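Local coordinates for protein transcriptional regulator AcuR (Rhodobacter sphaeroides 2.4.1, PDB 3BRU) that represses transcription of its own operon as a TetR-family DNA-binding regulator, probably by binding two operator sequences in the promoter, at residues A[34-39]-A[56-62]; A[184-189]-A[208-212]. All blocks are in the same frame, centred on the assembly; numbering follows the deposited sequence.

Overall arrangement
From the N terminus the chain enters the DNA-binding domain through helix 31-45, turns, and comes back in helix 53-60; contact 1 (34-39 with 56-62) closes this first loop, setting the opening helix of the domain against the first helix of the predicted helix-turn-helix. Helix 74-97 then carries the chain into the C-terminal regulatory domain. Contact 2 (184-189 with 208-212) closes a second loop there, joining helix 178-199 to helix 203-212, which run nearly antiparallel where they meet, beside the second subunit. The two loops follow in series, neither enclosing nor crossing the other. The centres of the two contacts lie about 33 Å apart, on opposite sides of the chain's centre, with the nearest atoms about 17 Å from each other.

Contact 1: A[34-39]-A[56-62]; sequences SLIRAG and ILKAARV
Two helical segments cross steeply here: 34-39, part of helix 31-45, and 56-60, the end of helix 53-60. Their axes approach to 8.6 Å, with 115° between the N-to-C directions. The backbones are closest where the CA atoms of Ser34 and Ala60 stand 5.0 Å apart. Just beyond, Arg61 leaves the helix with positive phi (54/44), and Val62 follows in an extended conformation (-121/142) that turns its side chain back toward 34-39.

Small residues make the close approach possible. Ala60 CB sits 3.6 Å from Ser34 O and 3.9 Å from Ser34 CB, while Ala38 CB packs 4.0 Å from Ala60 CB and 4.1 Å from Ala59 CB.

Larger aliphatic side chains seal the flanks. Leu35, in the mt rotamer, brings CD2 to 3.5 Å from Val62 CG2, 3.9 Å from Ala60 CB, and 4.0 Å from both Ile56 CG2 and Leu57 CD2. Ile56, with both chi angles m, lays CD1 3.7 Å from Ala38 O and 4.0 Å from Gly39 CA. Val62 CG1 closes on Ser34 CB at 3.8 Å.

This packing is part of the interior of the TetR-type DNA-binding domain: segment 56-62 runs from the first helix of the predicted helix-turn-helix into its turn, and Phe67 of the following helix 64-70 also packs on Leu35 and Leu57.

No hydrogen bond joins the segments; the Ser34 hydroxyl is hydrogen-bonded to Leu30 O, just ahead of helix 31-45. The contact is therefore held by apolar packing and close fit.

Contact 2: A[184-189]-A[208-212]; sequences AFWIGW and FTRTF
Segments 184-189 (helix 178-199) and 208-212 (helix 203-212) run nearly antiparallel, their N-to-C directions 154° apart, with a wide axis separation of 10.9 Å that phenylalanine rings fill. In register, Gly188 faces Phe208 (CA-CA 7.1 Å) and Phe185 faces Phe212 (CA-CA 7.7 Å).

The main bump is Phe208, chi1 t (164°), whose ring enters the hollow at Gly188. Phe208 CE1 lies 3.6 Å from Gly188 CA, and one ring face covers Gly188 C and Trp189 N; a CB on Gly188 would clash with CE1. Trp189, chi1 t, borders this hollow, its CE3 3.8 Å from Phe208 CD2. One turn on, Phe212 (chi1 -160°) puts CE1 3.6 Å from Phe185 N and 4.1 Å from Ala184 CB. Phe185, chi1 t, directs its edge at the Phe212 face in a T-shaped pair, centroids 5.7 Å apart and planes at 81°. With Phe208 it makes an oblique pair, Phe185 CE1 to Phe208 CE2 3.9 Å, completing an aromatic cluster.

The packing lies in the TetR-like C-terminal domain, consistent with that domain's dimerising role in the family. Helix 104-120 flanks it, touching Phe185 and Trp189 through Thr112, while the second subunit brings its Ile187 onto Phe208 and its Thr211 onto Ala184.

Contact 1: A[34-39]-A[56-62]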
loop_
_atom_site.group_PDB
_atom_site.type_symbol
_atom_site.label_atom_id
_atom_site.label_comp_id
_atom_site.label_asym_id
_atom_site.label_seq_id
_atom_site.Cartn_x
_atom_site.Cartn_y
_atom_site.Cartn_z
ATOM N N SER A 34 20.398 14.908 12.458
ATOM C CA SER A 34 21.007 14.245 11.318
ATOM C C SER A 34 20.495 12.814 11.235
ATOM O O SER A 34 20.226 12.318 10.136
ATOM C CB SER A 34 22.531 14.192 11.425
ATOM O OG SER A 34 23.055 15.484 11.494
ATOM N N LEU A 35 20.403 12.154 12.393
ATOM C CA LEU A 35 19.936 10.766 12.500
ATOM C C LEU A 35 18.489 10.666 12.033
ATOM O O LEU A 35 18.184 9.855 11.153
ATOM C CB LEU A 35 20.111 10.231 13.914
ATOM C CG LEU A 35 21.571 9.931 14.279
ATOM C CD1 LEU A 35 21.712 9.542 15.761
ATOM C CD2 LEU A 35 22.263 8.893 13.349
ATOM N N ILE A 36 17.623 11.534 12.563
ATOM C CA ILE A 36 16.222 11.544 12.172
ATOM C C ILE A 36 16.051 11.808 10.665
ATOM O O ILE A 36 15.312 11.068 9.977
ATOM C CB ILE A 36 15.460 12.559 12.999
ATOM C CG1 ILE A 36 15.471 12.144 14.484
ATOM C CG2 ILE A 36 14.040 12.803 12.420
ATOM C CD1 ILE A 36 14.564 10.955 14.861
ATOM N N ARG A 37 16.743 12.842 10.165
ATOM C CA ARG A 37 16.772 13.176 8.744
ATOM C C ARG A 37 17.122 11.971 7.860
ATOM O O ARG A 37 16.366 11.624 6.925
ATOM C CB ARG A 37 17.784 14.277 8.464
ATOM C CG ARG A 37 17.967 14.529 6.955
ATOM C CD ARG A 37 17.096 15.677 6.444
ATOM N NE ARG A 37 15.722 15.677 6.967
ATOM C CZ ARG A 37 14.626 15.428 6.240
ATOM N NH1 ARG A 37 14.738 15.156 4.941
ATOM N NH2 ARG A 37 13.415 15.473 6.805
ATOM N N ALA A 38 18.272 11.355 8.136
ATOM C CA ALA A 38 18.719 10.220 7.395
ATOM C C ALA A 38 17.721 9.076 7.534
ATOM O O ALA A 38 17.524 8.329 6.604
ATOM C CB ALA A 38 20.107 9.793 7.887
ATOM N N GLY A 39 17.106 8.920 8.708
ATOM C CA GLY A 39 16.127 7.882 8.922
ATOM C C GLY A 39 14.924 8.073 8.039
ATOM O O GLY A 39 14.521 7.118 7.344
ATOM N N ILE A 56 22.475 4.289 7.823
ATOM C CA ILE A 56 22.001 5.520 8.491
ATOM C C ILE A 56 23.173 6.366 9.003
ATOM O O ILE A 56 23.191 7.582 8.774
ATOM C CB ILE A 56 21.009 5.229 9.684
ATOM C CG1 ILE A 56 19.696 4.586 9.192
ATOM C CG2 ILE A 56 20.760 6.469 10.571
ATOM C CD1 ILE A 56 19.061 5.258 8.014
ATOM N N LEU A 57 24.134 5.742 9.686
ATOM C CA LEU A 57 25.270 6.467 10.245
ATOM C C LEU A 57 26.089 7.152 9.144
ATOM O O LEU A 57 26.517 8.312 9.299
ATOM C CB LEU A 57 26.181 5.519 11.047
ATOM C CG LEU A 57 25.586 4.849 12.281
ATOM C CD1 LEU A 57 26.674 4.044 13.030
ATOM C CD2 LEU A 57 24.882 5.868 13.169
ATOM N N LYS A 58 26.333 6.403 8.062
ATOM C CA LYS A 58 27.088 6.884 6.925
ATOM C C LYS A 58 26.384 8.067 6.232
ATOM O O LYS A 58 27.019 9.024 5.844
ATOM C CB LYS A 58 27.360 5.733 5.948
ATOM C CG LYS A 58 28.231 6.102 4.742
ATOM C CD LYS A 58 28.427 4.903 3.792
ATOM C CE LYS A 58 29.086 5.339 2.482
ATOM N NZ LYS A 58 29.966 4.261 1.900
ATOM N N ALA A 59 25.074 8.008 6.084
ATOM C CA ALA A 59 24.334 9.139 5.550
ATOM C C ALA A 59 24.288 10.346 6.523
ATOM O O ALA A 59 24.450 11.485 6.099
ATOM C CB ALA A 59 22.918 8.683 5.130
ATOM N N ALA A 60 24.087 10.089 7.815
ATOM C CA ALA A 60 24.035 11.129 8.833
ATOM C C ALA A 60 25.424 11.706 9.182
ATOM O O ALA A 60 25.494 12.822 9.719
ATOM C CB ALA A 60 23.350 10.618 10.069
ATOM N N ARG A 61 26.503 10.960 8.854
ATOM C CA ARG A 61 27.871 11.328 9.209
ATOM C C ARG A 61 27.996 11.570 10.717
ATOM O O ARG A 61 28.603 12.551 11.149
ATOM C CB ARG A 61 28.349 12.556 8.415
ATOM C CG ARG A 61 28.274 12.399 6.895
ATOM C CD ARG A 61 28.532 13.724 6.158
ATOM N NE ARG A 61 27.895 13.718 4.837
ATOM C CZ ARG A 61 26.667 14.179 4.589
ATOM N NH1 ARG A 61 26.174 14.110 3.356
ATOM N NH2 ARG A 61 25.928 14.712 5.567
ATOM N N VAL A 62 27.393 10.679 11.521
ATOM C CA VAL A 62 27.515 10.728 12.993
ATOM C C VAL A 62 28.132 9.402 13.472
ATOM O O VAL A 62 27.891 8.356 12.848
ATOM C CB VAL A 62 26.188 11.041 13.761
ATOM C CG1 VAL A 62 25.184 11.839 12.909
ATOM C CG2 VAL A 62 25.562 9.798 14.270
#

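Contact 2: A[184-189]-A[208-212]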
loop_
_atom_site.group_PDB
_atom_site.type_symbol
_atom_site.label_atom_id
_atom_site.label_comp_id
_atom_site.label_asym_id
_atom_site.label_seq_id
_atom_site.Cartn_x
_atom_site.Cartn_y
_atom_site.Cartn_z
ATOM N N ALA A 184 -12.113 5.245 3.970
ATOM C CA ALA A 184 -11.905 4.910 2.566
ATOM C C ALA A 184 -10.905 5.859 1.890
ATOM O O ALA A 184 -10.060 5.373 1.156
ATOM C CB ALA A 184 -13.201 4.851 1.800
ATOM N N PHE A 185 -10.962 7.183 2.162
ATOM C CA PHE A 185 -9.921 8.113 1.676
ATOM C C PHE A 185 -8.480 7.668 2.023
ATOM O O PHE A 185 -7.631 7.614 1.136
ATOM C CB PHE A 185 -10.114 9.578 2.140
ATOM C CG PHE A 185 -9.052 10.522 1.594
ATOM C CD1 PHE A 185 -9.203 11.103 0.341
ATOM C CD2 PHE A 185 -7.867 10.752 2.283
ATOM C CE1 PHE A 185 -8.204 11.944 -0.195
ATOM C CE2 PHE A 185 -6.859 11.575 1.749
ATOM C CZ PHE A 185 -7.037 12.179 0.505
ATOM N N TRP A 186 -8.209 7.369 3.293
ATOM C CA TRP A 186 -6.847 7.002 3.710
ATOM C C TRP A 186 -6.375 5.627 3.214
ATOM O O TRP A 186 -5.172 5.456 2.884
ATOM C CB TRP A 186 -6.625 7.223 5.229
ATOM C CG TRP A 186 -6.487 8.712 5.485
ATOM C CD1 TRP A 186 -7.460 9.558 5.917
ATOM C CD2 TRP A 186 -5.334 9.526 5.201
ATOM N NE1 TRP A 186 -6.983 10.864 5.935
ATOM C CE2 TRP A 186 -5.684 10.866 5.499
ATOM C CE3 TRP A 186 -4.033 9.249 4.723
ATOM C CZ2 TRP A 186 -4.773 11.929 5.372
ATOM C CZ3 TRP A 186 -3.136 10.309 4.570
ATOM C CH2 TRP A 186 -3.513 11.629 4.900
ATOM N N ILE A 187 -7.306 4.665 3.130
ATOM C CA ILE A 187 -7.035 3.374 2.459
ATOM C C ILE A 187 -6.591 3.642 0.996
ATOM O O ILE A 187 -5.556 3.164 0.549
ATOM C CB ILE A 187 -8.284 2.420 2.430
ATOM C CG1 ILE A 187 -8.645 1.855 3.815
ATOM C CG2 ILE A 187 -8.112 1.323 1.349
ATOM C CD1 ILE A 187 -10.005 1.128 3.857
ATOM N N GLY A 188 -7.376 4.420 0.267
ATOM C CA GLY A 188 -7.108 4.641 -1.148
ATOM C C GLY A 188 -5.899 5.501 -1.432
ATOM O O GLY A 188 -5.122 5.211 -2.363
ATOM N N TRP A 189 -5.725 6.546 -0.622
ATOM C CA TRP A 189 -4.569 7.463 -0.769
ATOM C C TRP A 189 -3.206 6.823 -0.522
ATOM O O TRP A 189 -2.261 7.103 -1.195
ATOM C CB TRP A 189 -4.770 8.670 0.132
ATOM C CG TRP A 189 -3.714 9.682 0.063
ATOM C CD1 TRP A 189 -2.843 10.004 1.050
ATOM C CD2 TRP A 189 -3.402 10.524 -1.048
ATOM N NE1 TRP A 189 -2.001 11.015 0.634
ATOM C CE2 TRP A 189 -2.320 11.346 -0.658
ATOM C CE3 TRP A 189 -3.908 10.644 -2.354
ATOM C CZ2 TRP A 189 -1.749 12.306 -1.519
ATOM C CZ3 TRP A 189 -3.339 11.598 -3.212
ATOM C CH2 TRP A 189 -2.269 12.413 -2.786
ATOM N N PHE A 208 -6.770 8.205 -8.611
ATOM C CA PHE A 208 -7.461 8.020 -7.339
ATOM C C PHE A 208 -8.410 9.194 -6.949
ATOM O O PHE A 208 -9.559 8.966 -6.589
ATOM C CB PHE A 208 -6.492 7.702 -6.183
ATOM C CG PHE A 208 -7.130 7.888 -4.829
ATOM C CD1 PHE A 208 -8.102 6.985 -4.374
ATOM C CD2 PHE A 208 -6.834 9.014 -4.057
ATOM C CE1 PHE A 208 -8.742 7.171 -3.162
ATOM C CE2 PHE A 208 -7.482 9.215 -2.823
ATOM C CZ PHE A 208 -8.432 8.274 -2.370
ATOM N N THR A 209 -7.930 10.434 -7.010
ATOM C CA THR A 209 -8.722 11.574 -6.517
ATOM C C THR A 209 -9.861 11.950 -7.455
ATOM O O THR A 209 -10.937 12.376 -7.019
ATOM C CB THR A 209 -7.832 12.844 -6.198
ATOM O OG1 THR A 209 -7.163 13.289 -7.376
ATOM C CG2 THR A 209 -6.801 12.545 -5.117
ATOM N N ARG A 210 -9.607 11.791 -8.750
ATOM C CA ARG A 210 -10.611 11.996 -9.763
ATOM C C ARG A 210 -11.804 11.084 -9.491
ATOM O O ARG A 210 -12.945 11.517 -9.488
ATOM C CB ARG A 210 -10.002 11.691 -11.121
ATOM C CG ARG A 210 -10.800 12.194 -12.301
ATOM C CD ARG A 210 -9.970 12.187 -13.629
ATOM N NE ARG A 210 -8.792 13.081 -13.606
ATOM C CZ ARG A 210 -7.514 12.698 -13.748
ATOM N NH1 ARG A 210 -7.187 11.407 -13.947
ATOM N NH2 ARG A 210 -6.551 13.623 -13.699
ATOM N N THR A 211 -11.530 9.813 -9.231
ATOM C CA THR A 211 -12.589 8.819 -8.995
ATOM C C THR A 211 -13.232 8.972 -7.609
ATOM O O THR A 211 -14.445 8.941 -7.494
ATOM C CB THR A 211 -12.081 7.410 -9.337
ATOM O OG1 THR A 211 -11.718 7.408 -10.730
ATOM C CG2 THR A 211 -13.129 6.337 -9.090
ATOM N N PHE A 212 -12.428 9.247 -6.592
ATOM C CA PHE A 212 -12.938 9.510 -5.227
ATOM C C PHE A 212 -13.824 10.754 -5.133
ATOM O O PHE A 212 -14.788 10.776 -4.361
ATOM C CB PHE A 212 -11.790 9.634 -4.227
ATOM C CG PHE A 212 -12.215 9.417 -2.806
ATOM C CD1 PHE A 212 -12.221 8.129 -2.250
ATOM C CD2 PHE A 212 -12.629 10.487 -2.011
ATOM C CE1 PHE A 212 -12.655 7.908 -0.938
ATOM C CE2 PHE A 212 -13.066 10.276 -0.698
ATOM C CZ PHE A 212 -13.064 8.985 -0.154
#